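Local atomic coordinates of Lactamase_B domain-containing protein (Pontibacter korlensis, PDB entry 6XFR), a protein that probably hydrolyses the amide bond of beta-lactam antibiotics as a zinc-dependent class B1 metallo-beta-lactamase. Residues Val71-Leu84 / Val95-Ala107. Residues are numbered along the deposited sequence; the frame is centred on the assembly and turned at random.
Sequences VKVCVPTHWHDDKL and VPVVTSELTAILA. With ZN (zinc ion), chain N; ZN (zinc ion), chain O; SO4 (sulfate ion), chain X.
The carbonyl oxygen of Cys74 takes the amide of Val98, with Val98 N 3.0 Å from Cys74 O and almost in line with the C=O bond; the CA-H of Val97 adds a weaker contact to the same oxygen. On the other side of Val97, the amide of Cys74 gives its hydrogen to Pro96, Cys74 N to Pro96 O being 3.0 Å. Cys74 and Val97 thus form a single parallel bridge, with the axes of 71-75 and 98-100 34° apart.

Valine methyls pack beside it. Val71 CG1 meets Val95 CG1 at 3.8 Å, each methyl anti to its own backbone N, while Val73 CG2 rests against Val98 CG2 and also approaches Pro96 O. Farther along, the Pro76 ring lies across Val97 at roughly a right angle, CD 3.6 Å from Val97 CG1, and its CD and CG also touch the methyl of Thr99.

Beyond this the chain runs through the HxHxD motif of the family, whose His78, His80 and Asp82 bind zinc, and the contact passes to the helix that starts at Glu101. Leu106 lies over one face of the Trp79 indole, its CB 3.8 Å from the centroid of the five-membered ring, a CH-pi contact. A chi1 of 63° holds Trp79 CG between its backbone N and carbonyl carbon, which lays the indole with that face against Leu106 and the opposite one against His80 CD2. Thr103 OG1 accepts from Ser100 OG, the N-cap residue, at 3.0 Å and also bonds to Asp144.

In the fold, strand 71-75 pairs in parallel with strand 43-47 at the margin of its sheet, strand 98-100 pairs with 117-119, and helix 87-91 packs against Val95 and Val97.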
ATOM      1  N   VAL B  71      -1.219  21.946  11.695  1.00 31.16           N
ATOM      2  CA  VAL B  71      -1.705  20.701  12.282  1.00 30.25           C
ATOM      3  C   VAL B  71      -2.670  21.090  13.392  1.00 31.11           C
ATOM      4  O   VAL B  71      -2.288  21.775  14.344  1.00 31.64           O
ATOM      5  CB  VAL B  71      -0.555  19.840  12.842  1.00 26.69           C
ATOM      6  CG1 VAL B  71      -1.082  18.526  13.449  1.00 24.76           C
ATOM      7  CG2 VAL B  71       0.494  19.544  11.795  1.00 27.87           C
ATOM      8  N   LYS B  72      -3.929  20.690  13.260  1.00 24.69           N
ATOM      9  CA  LYS B  72      -4.911  21.093  14.253  1.00 29.66           C
ATOM     10  C   LYS B  72      -4.809  20.242  15.506  1.00 36.82           C
ATOM     11  O   LYS B  72      -5.064  20.733  16.613  1.00 41.31           O
ATOM     12  CB  LYS B  72      -6.331  21.003  13.675  1.00 25.22           C
ATOM     13  CG  LYS B  72      -6.616  21.986  12.536  1.00 26.74           C
ATOM     14  CD  LYS B  72      -5.822  23.263  12.722  1.00 29.70           C
ATOM     15  CE  LYS B  72      -6.731  24.452  12.599  1.00 34.29           C
ATOM     16  NZ  LYS B  72      -6.211  25.571  13.437  1.00 42.98           N
ATOM     17  N   VAL B  73      -4.421  18.976  15.358  1.00 28.46           N
ATOM     18  CA  VAL B  73      -4.498  18.037  16.469  1.00 27.31           C
ATOM     19  C   VAL B  73      -3.650  16.818  16.136  1.00 32.80           C
ATOM     20  O   VAL B  73      -3.475  16.453  14.968  1.00 32.50           O
ATOM     21  CB  VAL B  73      -5.972  17.649  16.750  1.00 23.84           C
ATOM     22  CG1 VAL B  73      -6.434  16.627  15.696  1.00 22.23           C
ATOM     23  CG2 VAL B  73      -6.124  17.074  18.143  1.00 21.94           C
ATOM     24  N   CYS B  74      -3.171  16.155  17.165  1.00 31.93           N
ATOM     25  CA  CYS B  74      -2.395  14.947  16.985  1.00 33.97           C
ATOM     26  C   CYS B  74      -2.939  13.895  17.936  1.00 38.46           C
ATOM     27  O   CYS B  74      -3.181  14.166  19.118  1.00 28.70           O
ATOM     28  CB  CYS B  74      -0.920  15.246  17.269  1.00 36.24           C
ATOM     29  SG  CYS B  74       0.160  13.829  17.558  1.00 45.27           S
ATOM     30  N   VAL B  75      -3.078  12.674  17.435  1.00 38.14           N
ATOM     31  CA  VAL B  75      -3.786  11.660  18.205  1.00 31.27           C
ATOM     32  C   VAL B  75      -2.878  10.445  18.273  1.00 31.80           C
ATOM     33  O   VAL B  75      -2.868   9.647  17.321  1.00 30.32           O
ATOM     34  CB  VAL B  75      -5.133  11.298  17.557  1.00 31.78           C
ATOM     35  CG1 VAL B  75      -5.827  10.158  18.342  1.00 33.54           C
ATOM     36  CG2 VAL B  75      -6.020  12.523  17.382  1.00 26.85           C
ATOM     37  N   PRO B  76      -2.092  10.270  19.342  1.00 36.53           N
ATOM     38  CA  PRO B  76      -1.325   9.030  19.497  1.00 36.68           C
ATOM     39  C   PRO B  76      -2.263   7.878  19.759  1.00 32.55           C
ATOM     40  O   PRO B  76      -3.349   8.060  20.309  1.00 26.81           O
ATOM     41  CB  PRO B  76      -0.423   9.299  20.704  1.00 43.66           C
ATOM     42  CG  PRO B  76      -0.322  10.786  20.759  1.00 49.18           C
ATOM     43  CD  PRO B  76      -1.673  11.296  20.306  1.00 38.99           C
ATOM     44  N   THR B  77      -1.867   6.695  19.286  1.00 37.39           N
ATOM     45  CA  THR B  77      -2.691   5.501  19.421  1.00 41.83           C
ATOM     46  C   THR B  77      -2.334   4.632  20.630  1.00 40.17           C
ATOM     47  O   THR B  77      -3.064   3.679  20.923  1.00 31.50           O
ATOM     48  CB  THR B  77      -2.615   4.672  18.142  1.00 40.57           C
ATOM     49  OG1 THR B  77      -1.279   4.177  17.956  1.00 40.25           O
ATOM     50  CG2 THR B  77      -3.059   5.508  16.947  1.00 37.42           C
ATOM     51  N   HIS B  78      -1.223   4.898  21.303  1.00 41.61           N
ATOM     52  CA  HIS B  78      -0.927   4.296  22.599  1.00 38.04           C
ATOM     53  C   HIS B  78       0.360   4.942  23.102  1.00 36.44           C
ATOM     54  O   HIS B  78       0.895   5.861  22.472  1.00 30.12           O
ATOM     55  CB  HIS B  78      -0.907   2.765  22.511  1.00 32.33           C
ATOM     56  CG  HIS B  78       0.275   2.189  21.806  1.00 33.87           C
ATOM     57  ND1 HIS B  78       0.570   2.466  20.491  1.00 35.40           N
ATOM     58  CD2 HIS B  78       1.203   1.297  22.221  1.00 39.65           C
ATOM     59  CE1 HIS B  78       1.652   1.796  20.140  1.00 34.63           C
ATOM     60  NE2 HIS B  78       2.051   1.075  21.168  1.00 43.00           N
ATOM     61  N   TRP B  79       0.839   4.491  24.267  1.00 40.84           N
ATOM     62  CA  TRP B  79       1.812   5.300  25.002  1.00 44.85           C
ATOM     63  C   TRP B  79       3.260   5.101  24.571  1.00 44.27           C
ATOM     64  O   TRP B  79       4.109   5.907  24.969  1.00 48.33           O
ATOM     65  CB  TRP B  79       1.714   5.032  26.509  1.00 42.96           C
ATOM     66  CG  TRP B  79       2.038   3.638  26.967  1.00 44.23           C
ATOM     67  CD1 TRP B  79       1.168   2.588  27.096  1.00 44.26           C
ATOM     68  CD2 TRP B  79       3.310   3.156  27.413  1.00 50.83           C
ATOM     69  NE1 TRP B  79       1.820   1.481  27.595  1.00 42.33           N
ATOM     70  CE2 TRP B  79       3.136   1.799  27.792  1.00 48.37           C
ATOM     71  CE3 TRP B  79       4.581   3.739  27.536  1.00 54.21           C
ATOM     72  CZ2 TRP B  79       4.187   1.013  28.277  1.00 47.92           C
ATOM     73  CZ3 TRP B  79       5.627   2.956  28.023  1.00 56.39           C
ATOM     74  CH2 TRP B  79       5.420   1.605  28.384  1.00 49.82           C
ATOM     75  N   HIS B  80       3.547   4.132  23.707  1.00 37.25           N
ATOM     76  CA  HIS B  80       4.927   3.820  23.378  1.00 40.01           C
ATOM     77  C   HIS B  80       5.572   4.902  22.509  1.00 41.57           C
ATOM     78  O   HIS B  80       4.907   5.666  21.795  1.00 36.32           O
ATOM     79  CB  HIS B  80       4.998   2.473  22.672  1.00 40.05           C
ATOM     80  CG  HIS B  80       4.965   1.293  23.589  1.00 42.31           C
ATOM     81  ND1 HIS B  80       4.549   0.046  23.175  1.00 42.55           N
ATOM     82  CD2 HIS B  80       5.306   1.160  24.891  1.00 47.72           C
ATOM     83  CE1 HIS B  80       4.634  -0.806  24.181  1.00 49.22           C
ATOM     84  NE2 HIS B  80       5.090  -0.156  25.236  1.00 50.63           N
ATOM     85  N   ASP B  81       6.909   4.917  22.543  1.00 46.06           N
ATOM     86  CA  ASP B  81       7.670   5.986  21.905  1.00 49.75           C
ATOM     87  C   ASP B  81       7.420   6.037  20.403  1.00 47.81           C
ATOM     88  O   ASP B  81       7.374   7.125  19.815  1.00 42.39           O
ATOM     89  CB  ASP B  81       9.162   5.819  22.204  1.00 57.69           C
ATOM     90  CG  ASP B  81       9.615   6.559  23.483  1.00 62.90           C
ATOM     91  OD1 ASP B  81      10.805   6.432  23.844  1.00 67.64           O
ATOM     92  OD2 ASP B  81       8.799   7.258  24.129  1.00 62.73           O
ATOM     93  N   ASP B  82       7.239   4.870  19.760  1.00 58.19           N
ATOM     94  CA  ASP B  82       7.072   4.818  18.302  1.00 47.33           C
ATOM     95  C   ASP B  82       5.775   5.469  17.840  1.00 43.95           C
ATOM     96  O   ASP B  82       5.729   5.963  16.714  1.00 56.97           O
ATOM     97  CB  ASP B  82       7.182   3.368  17.774  1.00 42.81           C
ATOM     98  CG  ASP B  82       5.989   2.469  18.152  1.00 46.77           C
ATOM     99  OD1 ASP B  82       5.389   2.634  19.228  1.00 52.46           O
ATOM    100  OD2 ASP B  82       5.669   1.537  17.389  1.00 46.45           O
ATOM    101  N   LYS B  83       4.747   5.544  18.684  1.00 40.60           N
ATOM    102  CA  LYS B  83       3.527   6.262  18.329  1.00 42.32           C
ATOM    103  C   LYS B  83       3.347   7.582  19.069  1.00 49.73           C
ATOM    104  O   LYS B  83       2.455   8.358  18.698  1.00 42.84           O
ATOM    105  CB  LYS B  83       2.280   5.386  18.574  1.00 37.36           C
ATOM    106  CG  LYS B  83       2.384   3.934  18.013  1.00 40.02           C
ATOM    107  CD  LYS B  83       2.120   3.801  16.506  1.00 29.03           C
ATOM    108  CE  LYS B  83       3.422   4.006  15.716  1.00 41.62           C
ATOM    109  NZ  LYS B  83       3.357   3.954  14.225  1.00 47.97           N
ATOM    110  N   LEU B  84       4.184   7.892  20.069  1.00 55.79           N
ATOM    111  CA  LEU B  84       3.948   9.083  20.887  1.00 53.51           C
ATOM    112  C   LEU B  84       5.214   9.822  21.320  1.00 56.65           C
ATOM    113  O   LEU B  84       5.092  10.908  21.899  1.00 46.18           O
ATOM    114  CB  LEU B  84       3.148   8.674  22.138  1.00 50.59           C
ATOM    115  CG  LEU B  84       3.095   9.549  23.375  1.00 51.32           C
ATOM    116  CD1 LEU B  84       1.988  10.590  23.240  1.00 50.88           C
ATOM    117  CD2 LEU B  84       2.882   8.660  24.572  1.00 49.45           C
ATOM    118  N   VAL B  95       0.451  22.642  19.086  1.00 37.88           N
ATOM    119  CA  VAL B  95      -0.518  21.668  18.577  1.00 39.83           C
ATOM    120  C   VAL B  95      -1.063  20.842  19.739  1.00 41.25           C
ATOM    121  O   VAL B  95      -0.273  20.220  20.465  1.00 48.80           O
ATOM    122  CB  VAL B  95       0.156  20.765  17.548  1.00 37.63           C
ATOM    123  CG1 VAL B  95      -0.801  19.636  17.099  1.00 26.81           C
ATOM    124  CG2 VAL B  95       0.671  21.594  16.395  1.00 30.65           C
ATOM    125  N   PRO B  96      -2.386  20.736  19.906  1.00 37.87           N
ATOM    126  CA  PRO B  96      -2.926  19.874  20.976  1.00 29.71           C
ATOM    127  C   PRO B  96      -2.770  18.382  20.679  1.00 35.89           C
ATOM    128  O   PRO B  96      -3.221  17.874  19.648  1.00 40.19           O
ATOM    129  CB  PRO B  96      -4.404  20.282  21.067  1.00 27.16           C
ATOM    130  CG  PRO B  96      -4.701  21.008  19.842  1.00 34.30           C
ATOM    131  CD  PRO B  96      -3.418  21.581  19.283  1.00 37.95           C
ATOM    132  N   VAL B  97      -2.165  17.671  21.632  1.00 37.59           N
ATOM    133  CA  VAL B  97      -2.083  16.215  21.626  1.00 41.60           C
ATOM    134  C   VAL B  97      -3.225  15.681  22.467  1.00 38.75           C
ATOM    135  O   VAL B  97      -3.483  16.178  23.570  1.00 48.40           O
ATOM    136  CB  VAL B  97      -0.743  15.709  22.187  1.00 47.86           C
ATOM    137  CG1 VAL B  97      -0.717  14.210  22.108  1.00 47.79           C
ATOM    138  CG2 VAL B  97       0.443  16.341  21.463  1.00 47.26           C
ATOM    139  N   VAL B  98      -3.897  14.656  21.962  1.00 28.00           N
ATOM    140  CA  VAL B  98      -5.126  14.158  22.562  1.00 26.70           C
ATOM    141  C   VAL B  98      -5.083  12.645  22.575  1.00 26.60           C
ATOM    142  O   VAL B  98      -4.829  12.023  21.535  1.00 25.61           O
ATOM    143  CB  VAL B  98      -6.354  14.660  21.771  1.00 31.64           C
ATOM    144  CG1 VAL B  98      -7.636  14.056  22.308  1.00 36.13           C
ATOM    145  CG2 VAL B  98      -6.421  16.194  21.819  1.00 30.29           C
ATOM    146  N   THR B  99      -5.389  12.043  23.729  1.00 25.08           N
ATOM    147  CA  THR B  99      -5.270  10.598  23.866  1.00 25.32           C
ATOM    148  C   THR B  99      -6.468  10.062  24.651  1.00 26.33           C
ATOM    149  O   THR B  99      -7.320  10.810  25.129  1.00 33.71           O
ATOM    150  CB  THR B  99      -3.914  10.208  24.509  1.00 31.42           C
ATOM    151  OG1 THR B  99      -3.933  10.465  25.909  1.00 38.22           O
ATOM    152  CG2 THR B  99      -2.756  10.995  23.918  1.00 30.09           C
ATOM    153  N   SER B 100      -6.554   8.747  24.753  1.00 26.85           N
ATOM    154  CA  SER B 100      -7.484   8.148  25.693  1.00 28.56           C
ATOM    155  C   SER B 100      -7.020   8.417  27.124  1.00 35.87           C
ATOM    156  O   SER B 100      -5.869   8.794  27.369  1.00 32.25           O
ATOM    157  CB  SER B 100      -7.620   6.642  25.437  1.00 33.15           C
ATOM    158  OG  SER B 100      -6.460   5.932  25.834  1.00 38.73           O
ATOM    159  N   GLU B 101      -7.951   8.258  28.072  1.00 38.94           N
ATOM    160  CA  GLU B 101      -7.622   8.454  29.481  1.00 44.66           C
ATOM    161  C   GLU B 101      -6.513   7.512  29.911  1.00 42.49           C
ATOM    162  O   GLU B 101      -5.538   7.935  30.533  1.00 36.75           O
ATOM    163  CB  GLU B 101      -8.852   8.227  30.366  1.00 46.15           C
ATOM    164  CG  GLU B 101      -9.297   9.419  31.136  1.00 58.22           C
ATOM    165  CD  GLU B 101     -10.394   9.092  32.168  1.00 80.90           C
ATOM    166  OE1 GLU B 101     -10.159   8.235  33.060  1.00 87.24           O
ATOM    167  OE2 GLU B 101     -11.488   9.708  32.106  1.00 87.59           O
ATOM    168  N   LEU B 102      -6.621   6.228  29.551  1.00 47.52           N
ATOM    169  CA  LEU B 102      -5.612   5.307  30.055  1.00 54.60           C
ATOM    170  C   LEU B 102      -4.293   5.455  29.309  1.00 48.76           C
ATOM    171  O   LEU B 102      -3.229   5.241  29.904  1.00 45.21           O
ATOM    172  CB  LEU B 102      -6.089   3.856  29.995  1.00 58.53           C
ATOM    173  CG  LEU B 102      -4.967   2.895  30.415  1.00 70.89           C
ATOM    174  CD1 LEU B 102      -4.403   3.265  31.777  1.00 81.64           C
ATOM    175  CD2 LEU B 102      -5.434   1.453  30.444  1.00 73.71           C
ATOM    176  N   THR B 103      -4.315   5.886  28.046  1.00 33.63           N
ATOM    177  CA  THR B 103      -3.041   6.206  27.428  1.00 35.25           C
ATOM    178  C   THR B 103      -2.340   7.310  28.214  1.00 39.48           C
ATOM    179  O   THR B 103      -1.134   7.222  28.479  1.00 43.71           O
ATOM    180  CB  THR B 103      -3.231   6.627  25.969  1.00 43.26           C
ATOM    181  OG1 THR B 103      -3.549   5.484  25.142  1.00 43.79           O
ATOM    182  CG2 THR B 103      -1.961   7.289  25.451  1.00 41.52           C
ATOM    183  N   ALA B 104      -3.095   8.309  28.688  1.00 33.88           N
ATOM    184  CA  ALA B 104      -2.497   9.358  29.509  1.00 35.33           C
ATOM    185  C   ALA B 104      -1.965   8.791  30.824  1.00 46.54           C
ATOM    186  O   ALA B 104      -0.913   9.216  31.321  1.00 44.96           O
ATOM    187  CB  ALA B 104      -3.514  10.469  29.745  1.00 34.94           C
ATOM    188  N   ILE B 105      -2.689   7.833  31.410  1.00 46.25           N
ATOM    189  CA  ILE B 105      -2.251   7.229  32.661  1.00 43.07           C
ATOM    190  C   ILE B 105      -0.932   6.488  32.458  1.00 50.25           C
ATOM    191  O   ILE B 105       0.037   6.694  33.209  1.00 54.08           O
ATOM    192  CB  ILE B 105      -3.344   6.300  33.231  1.00 46.91           C
ATOM    193  CG1 ILE B 105      -4.644   7.079  33.530  1.00 46.43           C
ATOM    194  CG2 ILE B 105      -2.844   5.592  34.523  1.00 49.51           C
ATOM    195  CD1 ILE B 105      -5.847   6.196  33.976  1.00 45.27           C
ATOM    196  N   LEU B 106      -0.864   5.633  31.419  1.00 42.25           N
ATOM    197  CA  LEU B 106       0.336   4.826  31.185  1.00 43.65           C
ATOM    198  C   LEU B 106       1.529   5.695  30.798  1.00 43.70           C
ATOM    199  O   LEU B 106       2.669   5.404  31.179  1.00 46.35           O
ATOM    200  CB  LEU B 106       0.057   3.772  30.120  1.00 42.17           C
ATOM    201  CG  LEU B 106      -0.961   2.722  30.553  1.00 43.08           C
ATOM    202  CD1 LEU B 106      -1.511   1.899  29.375  1.00 41.28           C
ATOM    203  CD2 LEU B 106      -0.323   1.862  31.593  1.00 46.78           C
ATOM    204  N   ALA B 107       1.287   6.762  30.040  1.00 41.21           N
ATOM    205  CA  ALA B 107       2.339   7.731  29.781  1.00 41.74           C
ATOM    206  C   ALA B 107       2.884   8.326  31.082  1.00 49.59           C
ATOM    207  O   ALA B 107       4.104   8.448  31.259  1.00 47.26           O
ATOM    208  CB  ALA B 107       1.809   8.825  28.859  1.00 38.86           C
TER
HETATM  209 ZN    ZN N 302       3.864  -0.134  21.063  1.00 44.98          ZN
HETATM  210 ZN    ZN O 303       5.156  -0.628  17.668  1.00 58.41          ZN
HETATM  211  S   SO4 X 312       8.587   0.624  20.778  1.00110.46           S
HETATM  212  O1  SO4 X 312       7.277   0.372  20.168  1.00110.40           O
HETATM  213  O2  SO4 X 312       9.569  -0.231  20.086  1.00110.90           O
HETATM  214  O3  SO4 X 312       8.523   0.302  22.201  1.00111.65           O
HETATM  215  O4  SO4 X 312       8.973   2.035  20.694  1.00104.87           O
HETATM  216  O   HOH W   1       5.413  -2.915  17.870  1.00 24.48           O